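Local coordinates for HD domain protein (Enterococcus faecalis, PDB 4LRL), which probably hydrolyses deoxyribonucleoside triphosphates as an HD-domain triphosphohydrolase under allosteric control by bound nucleotides, at residues S77-G82 with H269-G274; G341-R346 with P382-A387; P352-T357 with F442-E447. All blocks are in the same frame, centred on the assembly; numbering follows the deposited sequence.

Overall arrangement
From the N terminus, the loop 77-82 comes first. Interaction 1 closes a span of 186 residues, mostly helical, by setting this loop on the start of helix 270-291. Interaction 2 then opens at helix 338-348 and reaches the short helix 382-385. Interaction 3 starts inside that span, at 352-357, and ends beyond it, at 442-447, so the two cross. Interaction 1 lies in series with both. Interactions 2 and 3 join through the backbone of A387 and Y443 and through the salt bridge R346-E447. Interaction 3 meets interaction 1 where Y443 OH approaches P270 O, and both touch the same dGTP.

Interaction 1. Residues S77-G82 with H269-G274; sequences SFTFHG and HPVSRG. With DGT (2'-deoxyguanosine-5'-triphosphate), chain R; TTP (thymidine-5'-triphosphate), chain S.
T79 carries this contact, with H269 and S272 as its main partners. T79 OG1 and S272 OG are hydrogen-bonded at 2.7 Å, and either hydroxyl could be the donor. The methyl of T79 goes to the other partner. CG2 lies anti to the backbone N (OG1 at chi1 -57°), and this sends it over the H269 ring. T79 CG2 makes a CH-pi contact there, 3.4 Å from the centroid of the H269 ring and almost on its normal. OG1 also rests on V271 CB.

Hydrogen bonds at both ring nitrogens fix H269. H269 is the N-cap residue of helix 270-291, and V271 N donates in the ring plane to H269 ND1 at 3.1 Å. At its second nitrogen, H269 NE2 donates to TTP O2A at 2.8 Å. The cap therefore turns the ring so that NE2 faces the alpha-phosphate. F80 lies beside H269, with ring planes nearly perpendicular, and one face of F80 covers TTP C2' (F80 CE1 to TTP C2' 3.3 Å). The main chain also binds nucleotide: TTP O3' donates to T79 O at 2.6 Å. V271 CG2 packs on DGT O3A at 3.6 Å. One threonine thus stands between dTTP and dGTP in what is probably an allosteric nucleotide site.

The site lies at a subunit interface. K38 and R68 of the second subunit also bind this dGTP, and R233 of the third subunit binds dTTP. Within the chain, the loop before helix 87-108 sits against the first turn of helix 270-291, where P270 and R273 pack on strand 441-444.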
# COMPACT_ATOMS: atom_id res chain seq x y z
N SER C 77 18.50 5.19 11.49
CA SER C 77 17.96 6.39 10.86
C SER C 77 18.99 7.07 9.94
O SER C 77 18.63 7.87 9.08
CB SER C 77 17.44 7.36 11.92
OG SER C 77 18.51 7.97 12.63
N PHE C 78 20.26 6.74 10.10
CA PHE C 78 21.29 7.31 9.24
C PHE C 78 21.28 6.69 7.83
O PHE C 78 21.68 7.34 6.84
CB PHE C 78 22.67 7.18 9.88
CG PHE C 78 22.86 8.06 11.08
CD1 PHE C 78 22.97 7.52 12.35
CD2 PHE C 78 22.95 9.45 10.93
CE1 PHE C 78 23.16 8.34 13.48
CE2 PHE C 78 23.14 10.29 12.05
CZ PHE C 78 23.25 9.72 13.33
N THR C 79 20.79 5.46 7.74
CA THR C 79 20.70 4.75 6.46
C THR C 79 19.27 4.76 5.91
O THR C 79 19.08 4.84 4.70
CB THR C 79 21.22 3.31 6.57
OG1 THR C 79 22.57 3.33 7.05
CG2 THR C 79 21.20 2.62 5.22
N PHE C 80 18.28 4.66 6.81
CA PHE C 80 16.86 4.75 6.49
C PHE C 80 16.29 5.92 7.28
O PHE C 80 15.94 5.77 8.46
CB PHE C 80 16.14 3.46 6.90
CG PHE C 80 16.67 2.22 6.20
CD1 PHE C 80 16.10 1.77 5.01
CD2 PHE C 80 17.73 1.49 6.75
CE1 PHE C 80 16.58 0.63 4.38
CE2 PHE C 80 18.23 0.35 6.12
CZ PHE C 80 17.66 -0.09 4.93
N HIS C 81 16.21 7.10 6.65
CA HIS C 81 15.92 8.32 7.39
C HIS C 81 14.48 8.43 7.90
O HIS C 81 14.16 9.31 8.70
CB HIS C 81 16.37 9.57 6.63
CG HIS C 81 15.60 9.84 5.37
ND1 HIS C 81 16.10 9.55 4.12
CD2 HIS C 81 14.37 10.37 5.18
CE1 HIS C 81 15.21 9.88 3.21
NE2 HIS C 81 14.15 10.38 3.82
N GLY C 82 13.61 7.55 7.46
CA GLY C 82 12.29 7.47 8.07
C GLY C 82 12.30 6.83 9.45
O GLY C 82 11.36 7.00 10.20
N HIS C 269 22.66 -3.55 8.10
CA HIS C 269 23.21 -2.62 7.11
C HIS C 269 24.56 -2.05 7.53
O HIS C 269 24.69 -1.51 8.64
CB HIS C 269 22.25 -1.48 6.80
CG HIS C 269 22.51 -0.83 5.48
ND1 HIS C 269 23.59 0.01 5.27
CD2 HIS C 269 21.87 -0.92 4.29
CE1 HIS C 269 23.59 0.40 4.00
NE2 HIS C 269 22.56 -0.14 3.39
N PRO C 270 25.57 -2.17 6.65
CA PRO C 270 26.94 -1.70 6.94
C PRO C 270 27.06 -0.21 7.28
O PRO C 270 27.85 0.16 8.14
CB PRO C 270 27.70 -2.01 5.65
CG PRO C 270 26.89 -3.09 4.96
CD PRO C 270 25.47 -2.85 5.35
N VAL C 271 26.30 0.65 6.61
CA VAL C 271 26.45 2.08 6.85
C VAL C 271 25.94 2.41 8.26
O VAL C 271 26.59 3.13 9.01
CB VAL C 271 25.77 2.92 5.76
CG1 VAL C 271 25.80 4.38 6.10
CG2 VAL C 271 26.44 2.67 4.42
N SER C 272 24.81 1.82 8.65
CA SER C 272 24.28 2.00 10.00
C SER C 272 25.27 1.51 11.04
O SER C 272 25.48 2.16 12.07
CB SER C 272 22.96 1.27 10.18
OG SER C 272 22.08 1.63 9.13
N ARG C 273 25.86 0.35 10.78
CA ARG C 273 26.87 -0.20 11.67
C ARG C 273 28.15 0.65 11.70
O ARG C 273 28.84 0.70 12.73
CB ARG C 273 27.16 -1.65 11.31
CG ARG C 273 26.02 -2.60 11.66
CD ARG C 273 26.56 -4.00 11.74
NE ARG C 273 26.55 -4.65 10.44
CZ ARG C 273 27.38 -5.62 10.07
NH1 ARG C 273 28.33 -6.06 10.88
NH2 ARG C 273 27.26 -6.14 8.85
N GLY C 274 28.46 1.32 10.59
CA GLY C 274 29.53 2.31 10.54
C GLY C 274 29.34 3.46 11.51
O GLY C 274 30.30 3.91 12.15
PG DGT R . 28.97 6.26 -1.39
O1G DGT R . 28.15 5.37 -2.30
O2G DGT R . 30.47 6.16 -1.62
O3G DGT R . 28.44 7.68 -1.26
O3B DGT R . 28.82 5.69 0.12
PB DGT R . 27.70 4.63 0.55
O1B DGT R . 28.36 3.30 0.78
O2B DGT R . 26.52 4.73 -0.38
O3A DGT R . 27.25 5.20 1.98
PA DGT R . 26.35 6.51 2.23
O1A DGT R . 26.94 7.19 3.43
O2A DGT R . 26.08 7.31 1.00
O5' DGT R . 24.95 5.87 2.73
C5' DGT R . 24.29 4.80 2.06
C4' DGT R . 22.80 5.12 1.91
O4' DGT R . 22.22 5.71 3.08
C3' DGT R . 22.58 6.17 0.83
O3' DGT R . 22.70 5.63 -0.50
C2' DGT R . 21.21 6.73 1.18
C1' DGT R . 21.09 6.50 2.69
N9 DGT R . 21.05 7.77 3.45
C8 DGT R . 20.11 8.10 4.35
N7 DGT R . 20.34 9.33 4.90
C5 DGT R . 21.47 9.80 4.33
C6 DGT R . 22.28 11.04 4.43
O6 DGT R . 22.00 11.98 5.19
N1 DGT R . 23.37 11.14 3.68
C2 DGT R . 23.75 10.18 2.82
N2 DGT R . 24.87 10.40 2.11
N3 DGT R . 23.07 9.01 2.67
C4 DGT R . 21.93 8.77 3.39
PA TTP S . 22.50 1.70 -0.37
O1A TTP S . 23.23 3.00 -0.60
O2A TTP S . 22.90 0.83 0.78
O3A TTP S . 22.50 0.78 -1.70
PB TTP S . 22.28 1.23 -3.25
O1B TTP S . 21.08 2.13 -3.34
O2B TTP S . 22.22 -0.04 -4.08
O3B TTP S . 23.59 2.10 -3.69
PG TTP S . 25.08 2.12 -3.02
O1G TTP S . 25.96 2.57 -4.18
O2G TTP S . 25.35 0.71 -2.55
O3G TTP S . 25.05 3.16 -1.92
O5' TTP S . 20.94 2.06 -0.18
C5' TTP S . 20.41 3.36 -0.40
C4' TTP S . 19.02 3.44 0.22
O4' TTP S . 18.28 2.27 -0.13
C3' TTP S . 19.08 3.52 1.73
O3' TTP S . 18.21 4.51 2.25
C2' TTP S . 18.58 2.18 2.22
C1' TTP S . 17.78 1.63 1.04
N1 TTP S . 17.92 0.17 0.99
C2 TTP S . 16.76 -0.67 0.94
O2 TTP S . 15.61 -0.18 0.94
N3 TTP S . 16.92 -2.01 0.89
C4 TTP S . 18.15 -2.56 0.89
O4 TTP S . 18.25 -3.81 0.85
C5 TTP S . 19.30 -1.75 0.94
C5M TTP S . 20.69 -2.34 0.94
C6 TTP S . 19.16 -0.37 0.99

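Interaction 2. Residues G341-R346 with P382-A387; sequences GDLAKR and PKYYTA
Y385 reaches across to D342 and L343 in a helix-to-helix contact within the HD-associated region, where the short helix 382-385 lies against helix 338-348. In the first shell, Y385 OH donates to D342 OD2 at 2.7 Å. It meets this oxygen on the anti side, 21° out of the carboxylate plane. L343 adds an apolar contact beside the polar group: L343 CD2 lies 4.0 Å from Y385 CE2, and L343 CD1 lies 4.3 Å from Y384 CB. The leucine methyls therefore bridge the two neighbouring tyrosines.

R346 stands one turn after D342 on the same helix. Y385 CE2 lies over one face of its guanidinium, 3.8 Å from R346 NH1. The two planes are steeply inclined, at 73°, so the ring does not stack flat on the guanidinium.

The next shell positions these groups. D342 has CG anti to its backbone N (chi1 -175°), which carries the carboxylate toward both R346 and Y385. R346 is bent at chi3, and its NH2 forms a salt bridge with E447. The arginine thus ties helix 338-348 to the 3-10 segment that follows strand 441-444. F380 meets the Y385 ring edge-to-face. Y384 points its hydroxyl elsewhere, to E288 and R285 of helix 270-291, and L343 also packs on H281 and L282 of that helix. T386, just past the short helix, donates from OG1 to P382 O at 2.6 Å.

One oxygen concentrates the polar part of the contact. D342 OD2 takes two donors: Y385 OH on its anti side and, through its syn lone pair, R346 NH1 at 2.8 Å in a salt bridge.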
# COMPACT_ATOMS: atom_id res chain seq x y z
N GLY C 341 36.94 15.22 19.67
CA GLY C 341 36.35 16.29 18.88
C GLY C 341 35.89 15.80 17.51
O GLY C 341 34.76 16.07 17.10
N ASP C 342 36.76 15.07 16.83
CA ASP C 342 36.49 14.55 15.50
C ASP C 342 35.40 13.47 15.47
O ASP C 342 34.56 13.46 14.57
CB ASP C 342 37.77 14.00 14.88
CG ASP C 342 37.58 13.57 13.44
OD1 ASP C 342 37.28 14.43 12.58
OD2 ASP C 342 37.73 12.36 13.17
N LEU C 343 35.43 12.55 16.45
CA LEU C 343 34.41 11.49 16.53
C LEU C 343 33.03 12.08 16.81
O LEU C 343 32.03 11.68 16.21
CB LEU C 343 34.77 10.45 17.60
CG LEU C 343 36.00 9.55 17.39
CD1 LEU C 343 36.26 8.65 18.61
CD2 LEU C 343 35.87 8.70 16.13
N ALA C 344 33.00 13.06 17.70
CA ALA C 344 31.77 13.79 17.98
C ALA C 344 31.23 14.43 16.70
O ALA C 344 30.04 14.32 16.41
CB ALA C 344 31.99 14.82 19.06
N LYS C 345 32.12 15.06 15.92
CA LYS C 345 31.74 15.66 14.65
C LYS C 345 31.25 14.58 13.66
O LYS C 345 30.22 14.76 13.00
CB LYS C 345 32.88 16.49 14.04
CG LYS C 345 32.45 17.34 12.86
CD LYS C 345 33.38 18.53 12.60
CE LYS C 345 32.65 19.63 11.78
NZ LYS C 345 33.45 20.89 11.56
N ARG C 346 31.96 13.45 13.61
CA ARG C 346 31.59 12.37 12.69
C ARG C 346 30.21 11.79 12.96
O ARG C 346 29.51 11.42 12.03
CB ARG C 346 32.67 11.28 12.64
CG ARG C 346 33.97 11.79 12.03
CD ARG C 346 35.14 10.81 12.18
NE ARG C 346 35.47 10.23 10.88
CZ ARG C 346 36.52 10.56 10.15
NH1 ARG C 346 37.39 11.46 10.58
NH2 ARG C 346 36.73 9.96 8.99
N PRO C 382 44.31 3.74 15.05
CA PRO C 382 43.56 2.53 14.67
C PRO C 382 42.57 2.05 15.74
O PRO C 382 41.57 1.40 15.41
CB PRO C 382 44.65 1.48 14.45
CG PRO C 382 45.94 2.25 14.35
CD PRO C 382 45.76 3.47 15.17
N LYS C 383 42.86 2.35 17.00
CA LYS C 383 41.96 1.95 18.08
C LYS C 383 40.59 2.63 17.99
O LYS C 383 39.60 2.08 18.47
CB LYS C 383 42.59 2.18 19.44
CG LYS C 383 43.81 1.33 19.72
CD LYS C 383 43.86 0.90 21.19
CE LYS C 383 45.22 0.29 21.57
NZ LYS C 383 46.26 1.34 21.70
N TYR C 384 40.54 3.80 17.36
CA TYR C 384 39.32 4.61 17.27
C TYR C 384 38.81 4.74 15.85
O TYR C 384 37.63 5.05 15.64
CB TYR C 384 39.54 6.01 17.87
CG TYR C 384 40.05 5.97 19.30
CD1 TYR C 384 41.41 5.99 19.57
CD2 TYR C 384 39.16 5.87 20.38
CE1 TYR C 384 41.89 5.93 20.86
CE2 TYR C 384 39.63 5.80 21.69
CZ TYR C 384 41.00 5.84 21.91
OH TYR C 384 41.49 5.80 23.20
N TYR C 385 39.67 4.48 14.89
CA TYR C 385 39.29 4.67 13.50
C TYR C 385 39.10 3.38 12.70
O TYR C 385 38.82 3.43 11.51
CB TYR C 385 40.24 5.65 12.81
CG TYR C 385 39.99 7.05 13.30
CD1 TYR C 385 40.81 7.61 14.29
CD2 TYR C 385 38.91 7.80 12.83
CE1 TYR C 385 40.57 8.89 14.77
CE2 TYR C 385 38.65 9.08 13.31
CZ TYR C 385 39.49 9.62 14.28
OH TYR C 385 39.25 10.88 14.76
N THR C 386 39.25 2.23 13.37
CA THR C 386 38.98 0.93 12.77
C THR C 386 38.20 0.06 13.73
O THR C 386 38.19 0.30 14.93
CB THR C 386 40.28 0.15 12.35
OG1 THR C 386 40.96 -0.35 13.52
CG2 THR C 386 41.22 1.01 11.53
N ALA C 387 37.56 -0.97 13.20
CA ALA C 387 36.90 -1.97 14.02
C ALA C 387 36.73 -3.26 13.25
O ALA C 387 36.86 -3.30 12.02
CB ALA C 387 35.53 -1.46 14.51

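Interaction 3. Residues P352-T357 with F442-E447; sequences PLKSAT and FYFPKE. With DGT (2'-deoxyguanosine-5'-triphosphate), chain R.
K354 and F444 form a hydrogen-bonded pair in an antiparallel sheet, where strand 354-357 runs antiparallel to strand 441-444. K354 N donates to F444 O, and F444 N donates to K354 O at 2.7 Å. A356 and F442 make the second such pair.

The K354 side chain starts alongside F444. K354 CB lies 3.7 Å from F444 CE1, and CG continues beside F444 CE1 and CZ. A bend at chi2 (75°) then turns the chain away from the phenylalanine. CE approaches the dGTP, and K354 NZ donates closely to DGT O1B at 2.7 Å. K446 runs extended to the same nucleotide, where K446 NZ makes a longer bond to DGT O2G, 3.3 Å. A water joins P352 O to K446 N.

On the other face of the sheet, S355 CB lies over the Y443 ring, 3.5 Å from its centroid, in a CH-pi contact. S355 OG bonds R441, and Y443 OH bonds P270 O.

K354 comes from the strand and K446 from the 3-10 turn that follows its partner strand, so the pairing brings both amines to one triphosphate. Their contacts with the beta- and gamma-phosphates are probably charge-assisted.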
# COMPACT_ATOMS: atom_id res chain seq x y z
N PRO C 352 30.15 8.11 8.42
CA PRO C 352 30.37 6.76 8.93
C PRO C 352 31.73 6.24 8.49
O PRO C 352 32.29 6.72 7.49
CB PRO C 352 29.24 5.94 8.29
CG PRO C 352 28.48 6.90 7.37
CD PRO C 352 29.29 8.13 7.22
N LEU C 353 32.27 5.30 9.26
CA LEU C 353 33.41 4.52 8.81
C LEU C 353 32.95 3.63 7.65
O LEU C 353 31.82 3.13 7.65
CB LEU C 353 33.95 3.66 9.94
CG LEU C 353 34.66 4.34 11.13
CD1 LEU C 353 35.27 3.28 12.03
CD2 LEU C 353 35.74 5.32 10.69
N LYS C 354 33.81 3.45 6.66
CA LYS C 354 33.58 2.51 5.57
C LYS C 354 34.00 1.12 6.04
O LYS C 354 34.69 1.00 7.06
CB LYS C 354 34.41 2.96 4.35
CG LYS C 354 33.99 2.39 3.01
CD LYS C 354 32.70 3.01 2.44
CE LYS C 354 32.26 2.25 1.18
NZ LYS C 354 31.00 2.75 0.54
N SER C 355 33.59 0.08 5.33
CA SER C 355 33.93 -1.30 5.70
C SER C 355 34.11 -2.25 4.52
O SER C 355 33.62 -2.01 3.42
CB SER C 355 32.88 -1.89 6.64
OG SER C 355 31.63 -2.04 5.98
N ALA C 356 34.83 -3.34 4.78
CA ALA C 356 35.00 -4.41 3.81
C ALA C 356 34.75 -5.73 4.53
O ALA C 356 35.13 -5.89 5.69
CB ALA C 356 36.42 -4.37 3.22
N THR C 357 34.11 -6.66 3.85
CA THR C 357 33.89 -7.99 4.44
C THR C 357 35.16 -8.82 4.41
O THR C 357 36.08 -8.54 3.63
CB THR C 357 32.82 -8.76 3.67
OG1 THR C 357 33.19 -8.82 2.29
CG2 THR C 357 31.48 -8.09 3.81
N PHE C 442 35.50 -5.28 8.53
CA PHE C 442 36.58 -4.43 8.99
C PHE C 442 36.25 -2.98 8.61
O PHE C 442 35.99 -2.66 7.45
CB PHE C 442 37.90 -4.89 8.37
CG PHE C 442 39.05 -3.99 8.65
CD1 PHE C 442 39.48 -3.78 9.97
CD2 PHE C 442 39.71 -3.34 7.62
CE1 PHE C 442 40.56 -2.93 10.24
CE2 PHE C 442 40.81 -2.50 7.87
CZ PHE C 442 41.23 -2.29 9.19
N TYR C 443 36.26 -2.10 9.61
CA TYR C 443 35.82 -0.74 9.40
C TYR C 443 37.01 0.18 9.36
O TYR C 443 37.97 -0.01 10.09
CB TYR C 443 34.83 -0.33 10.50
CG TYR C 443 33.42 -0.83 10.25
CD1 TYR C 443 32.99 -2.07 10.74
CD2 TYR C 443 32.52 -0.06 9.52
CE1 TYR C 443 31.68 -2.53 10.49
CE2 TYR C 443 31.23 -0.51 9.26
CZ TYR C 443 30.81 -1.74 9.75
OH TYR C 443 29.52 -2.15 9.48
N PHE C 444 36.95 1.19 8.49
CA PHE C 444 38.07 2.11 8.30
C PHE C 444 37.57 3.45 7.77
O PHE C 444 36.46 3.51 7.22
CB PHE C 444 39.10 1.52 7.32
CG PHE C 444 38.50 1.01 6.04
CD1 PHE C 444 38.30 1.86 4.95
CD2 PHE C 444 38.13 -0.33 5.92
CE1 PHE C 444 37.74 1.38 3.75
CE2 PHE C 444 37.57 -0.82 4.74
CZ PHE C 444 37.38 0.04 3.65
N PRO C 445 38.37 4.52 7.94
CA PRO C 445 37.92 5.81 7.41
C PRO C 445 37.78 5.75 5.91
O PRO C 445 38.64 5.18 5.23
CB PRO C 445 39.05 6.77 7.82
CG PRO C 445 39.70 6.10 8.99
CD PRO C 445 39.66 4.65 8.64
N LYS C 446 36.69 6.31 5.41
CA LYS C 446 36.45 6.46 3.98
C LYS C 446 37.64 7.11 3.27
O LYS C 446 38.02 6.69 2.17
CB LYS C 446 35.17 7.28 3.73
CG LYS C 446 34.73 7.31 2.27
CD LYS C 446 33.39 8.03 2.06
CE LYS C 446 33.17 8.31 0.57
NZ LYS C 446 31.75 8.55 0.20
N GLU C 447 38.24 8.12 3.90
CA GLU C 447 39.34 8.86 3.27
C GLU C 447 40.56 8.01 2.93
O GLU C 447 41.44 8.46 2.18
CB GLU C 447 39.71 10.17 4.01
CG GLU C 447 39.68 10.15 5.53
CD GLU C 447 38.29 10.36 6.12
OE1 GLU C 447 38.00 11.47 6.61
OE2 GLU C 447 37.48 9.40 6.09
PG DGT R . 28.97 6.26 -1.39
O1G DGT R . 28.15 5.37 -2.30
O2G DGT R . 30.47 6.16 -1.62
O3G DGT R . 28.44 7.68 -1.26
O3B DGT R . 28.82 5.69 0.12
PB DGT R . 27.70 4.63 0.55
O1B DGT R . 28.36 3.30 0.78
O2B DGT R . 26.52 4.73 -0.38
O3A DGT R . 27.25 5.20 1.98
PA DGT R . 26.35 6.51 2.23
O1A DGT R . 26.94 7.19 3.43
O2A DGT R . 26.08 7.31 1.00
O5' DGT R . 24.95 5.87 2.73
C5' DGT R . 24.29 4.80 2.06
C4' DGT R . 22.80 5.12 1.91
O4' DGT R . 22.22 5.71 3.08
C3' DGT R . 22.58 6.17 0.83
O3' DGT R . 22.70 5.63 -0.50
C2' DGT R . 21.21 6.73 1.18
C1' DGT R . 21.09 6.50 2.69
N9 DGT R . 21.05 7.77 3.45
C8 DGT R . 20.11 8.10 4.35
N7 DGT R . 20.34 9.33 4.90
C5 DGT R . 21.47 9.80 4.33
C6 DGT R . 22.28 11.04 4.43
O6 DGT R . 22.00 11.98 5.19
N1 DGT R . 23.37 11.14 3.68
C2 DGT R . 23.75 10.18 2.82
N2 DGT R . 24.87 10.40 2.11
N3 DGT R . 23.07 9.01 2.67
C4 DGT R . 21.93 8.77 3.39
O HOH W 1 34.75 7.77 7.07